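Local coordinates for N5-carboxyaminoimidazole ribonucleotide synthetase (PDB 3QFF), which probably catalyses the ATP-dependent carboxylation of 5-aminoimidazole ribonucleotide with bicarbonate, a step of bacterial purine biosynthesis, and binds ADP, at residues R335-Y340 with L369-S374. Sequence-based numbering, arbitrary orientation.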
loop_
_atom_site.group_PDB
_atom_site.type_symbol
_atom_site.label_atom_id
_atom_site.label_comp_id
_atom_site.label_asym_id
_atom_site.label_seq_id
_atom_site.Cartn_x
_atom_site.Cartn_y
_atom_site.Cartn_z
ATOM N N ARG A 335 -4.894 17.151 12.930
ATOM C CA ARG A 335 -6.271 17.323 12.482
ATOM C C ARG A 335 -6.599 16.419 11.298
ATOM O O ARG A 335 -7.665 16.552 10.685
ATOM C CB ARG A 335 -6.558 18.786 12.131
ATOM C CG ARG A 335 -6.277 19.763 13.261
ATOM C CD ARG A 335 -7.425 20.730 13.450
ATOM N NE ARG A 335 -7.497 21.750 12.402
ATOM C CZ ARG A 335 -8.311 22.806 12.432
ATOM N NH1 ARG A 335 -9.133 22.997 13.460
ATOM N NH2 ARG A 335 -8.303 23.682 11.433
ATOM N N LEU A 336 -5.710 15.467 11.012
ATOM C CA LEU A 336 -5.811 14.675 9.789
ATOM C C LEU A 336 -6.589 13.367 9.926
ATOM O O LEU A 336 -6.319 12.400 9.202
ATOM C CB LEU A 336 -4.427 14.435 9.177
ATOM C CG LEU A 336 -3.696 15.678 8.658
ATOM C CD1 LEU A 336 -2.306 15.297 8.185
ATOM C CD2 LEU A 336 -4.481 16.346 7.529
ATOM N N THR A 337 -7.572 13.359 10.825
ATOM C CA THR A 337 -8.510 12.238 10.969
ATOM C C THR A 337 -9.284 11.967 9.665
ATOM O O THR A 337 -9.750 12.904 9.001
ATOM C CB THR A 337 -9.495 12.465 12.155
ATOM O OG1 THR A 337 -10.361 11.324 12.303
ATOM C CG2 THR A 337 -10.344 13.686 11.926
ATOM N N GLY A 338 -9.405 10.691 9.295
ATOM C CA GLY A 338 -10.083 10.299 8.055
ATOM C C GLY A 338 -9.353 10.744 6.788
ATOM O O GLY A 338 -9.930 10.731 5.697
ATOM N N CYS A 339 -8.089 11.136 6.944
ATOM C CA CYS A 339 -7.253 11.609 5.852
ATOM C C CYS A 339 -6.064 10.677 5.756
ATOM O O CYS A 339 -5.538 10.232 6.786
ATOM C CB CYS A 339 -6.760 13.035 6.113
ATOM S SG CYS A 339 -8.070 14.266 6.309
ATOM N N TYR A 340 -5.641 10.379 4.532
ATOM C CA TYR A 340 -4.546 9.432 4.307
ATOM C C TYR A 340 -3.417 10.107 3.540
ATOM O O TYR A 340 -3.519 10.381 2.328
ATOM C CB TYR A 340 -5.078 8.146 3.644
ATOM C CG TYR A 340 -6.114 7.512 4.541
ATOM C CD1 TYR A 340 -7.462 7.871 4.443
ATOM C CD2 TYR A 340 -5.733 6.633 5.562
ATOM C CE1 TYR A 340 -8.423 7.337 5.303
ATOM C CE2 TYR A 340 -6.692 6.082 6.425
ATOM C CZ TYR A 340 -8.027 6.442 6.294
ATOM O OH TYR A 340 -8.972 5.923 7.152
ATOM N N LEU A 369 -15.093 17.191 1.086
ATOM C CA LEU A 369 -14.775 18.519 0.547
ATOM C C LEU A 369 -14.670 19.560 1.654
ATOM O O LEU A 369 -13.741 20.370 1.669
ATOM C CB LEU A 369 -15.787 18.950 -0.519
ATOM C CG LEU A 369 -15.640 18.260 -1.882
ATOM C CD1 LEU A 369 -16.791 18.646 -2.803
ATOM C CD2 LEU A 369 -14.302 18.587 -2.518
ATOM N N GLU A 370 -15.610 19.505 2.592
ATOM C CA GLU A 370 -15.631 20.433 3.720
ATOM C C GLU A 370 -14.416 20.231 4.616
ATOM O O GLU A 370 -13.811 21.205 5.089
ATOM C CB GLU A 370 -16.921 20.255 4.516
ATOM C CG GLU A 370 -17.544 21.561 4.973
ATOM C CD GLU A 370 -18.425 21.385 6.198
ATOM O OE1 GLU A 370 -17.957 20.758 7.183
ATOM O OE2 GLU A 370 -19.581 21.876 6.188
ATOM N N LYS A 371 -14.033 18.969 4.820
ATOM C CA LYS A 371 -12.851 18.662 5.617
ATOM C C LYS A 371 -11.593 19.369 5.089
ATOM O O LYS A 371 -10.862 19.984 5.862
ATOM C CB LYS A 371 -12.617 17.148 5.725
ATOM C CG LYS A 371 -11.379 16.780 6.554
ATOM C CD LYS A 371 -11.574 17.045 8.058
ATOM C CE LYS A 371 -10.239 16.875 8.782
ATOM N NZ LYS A 371 -10.300 17.243 10.226
ATOM N N ALA A 372 -11.351 19.282 3.784
ATOM C CA ALA A 372 -10.228 19.986 3.158
ATOM C C ALA A 372 -10.273 21.503 3.394
ATOM O O ALA A 372 -9.267 22.104 3.764
ATOM C CB ALA A 372 -10.154 19.674 1.655
ATOM N N LYS A 373 -11.438 22.108 3.185
ATOM C CA LYS A 373 -11.619 23.546 3.435
ATOM C C LYS A 373 -11.296 23.904 4.885
ATOM O O LYS A 373 -10.518 24.834 5.145
ATOM C CB LYS A 373 -13.060 23.970 3.127
ATOM C CG LYS A 373 -13.309 24.408 1.707
ATOM C CD LYS A 373 -14.741 24.933 1.546
ATOM C CE LYS A 373 -15.669 23.884 0.964
ATOM N NZ LYS A 373 -15.432 23.748 -0.515
ATOM N N SER A 374 -11.873 23.138 5.818
ATOM C CA SER A 374 -11.785 23.448 7.247
ATOM C C SER A 374 -10.356 23.394 7.770
ATOM O O SER A 374 -10.036 24.018 8.781
ATOM C CB SER A 374 -12.725 22.556 8.084
ATOM O OG SER A 374 -12.213 21.243 8.255
#
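Lys371, reaching out from helix 365-374, makes most of this contact from the helix side: its NZ donates a hydrogen bond of 2.8 Å to Arg335 O, just ahead of the type II turn from Leu336 to Cys339. The bond lies in the plane of that carbonyl, with a C=O...N angle of 159°. CG stands anti to the backbone N (chi1 180°), and a bend at chi2 (71°) turns CD away from a straight run, after which the chain is extended to NZ.

Packing is tightest at Arg335 O, where Lys371 CE also lies 3.2 Å away. The buried side is at Cys339, where strand 339-343 begins. Its SG lies 4.2 Å from Lys371 CG, and the Cys339 side chain also packs on Val358 and Ile360 of the neighbouring strand 354-361. Ala372 packs on Ile360 too, so the helix packs against the face of the sheet to which strand 339-343 and strand 354-361 belong. Near the amine, Thr337 crosses the lysine at about a right angle, its CG2 3.9 Å from Lys371 NZ.

Toward solvent the fit is loose. NH2 of the exposed Arg335 lies 3.2 Å from Ser374 O, which sits oblique to the guanidinium plane, at an angle too poor for a hydrogen bond.

Chemically, a cationic amine is held here by a neutral backbone carbonyl, with Arg335 NE 5.7 Å from Lys371 NZ; the like charges would be expected to repel mildly, and solvent probably screens them on this surface of the C-terminal domain.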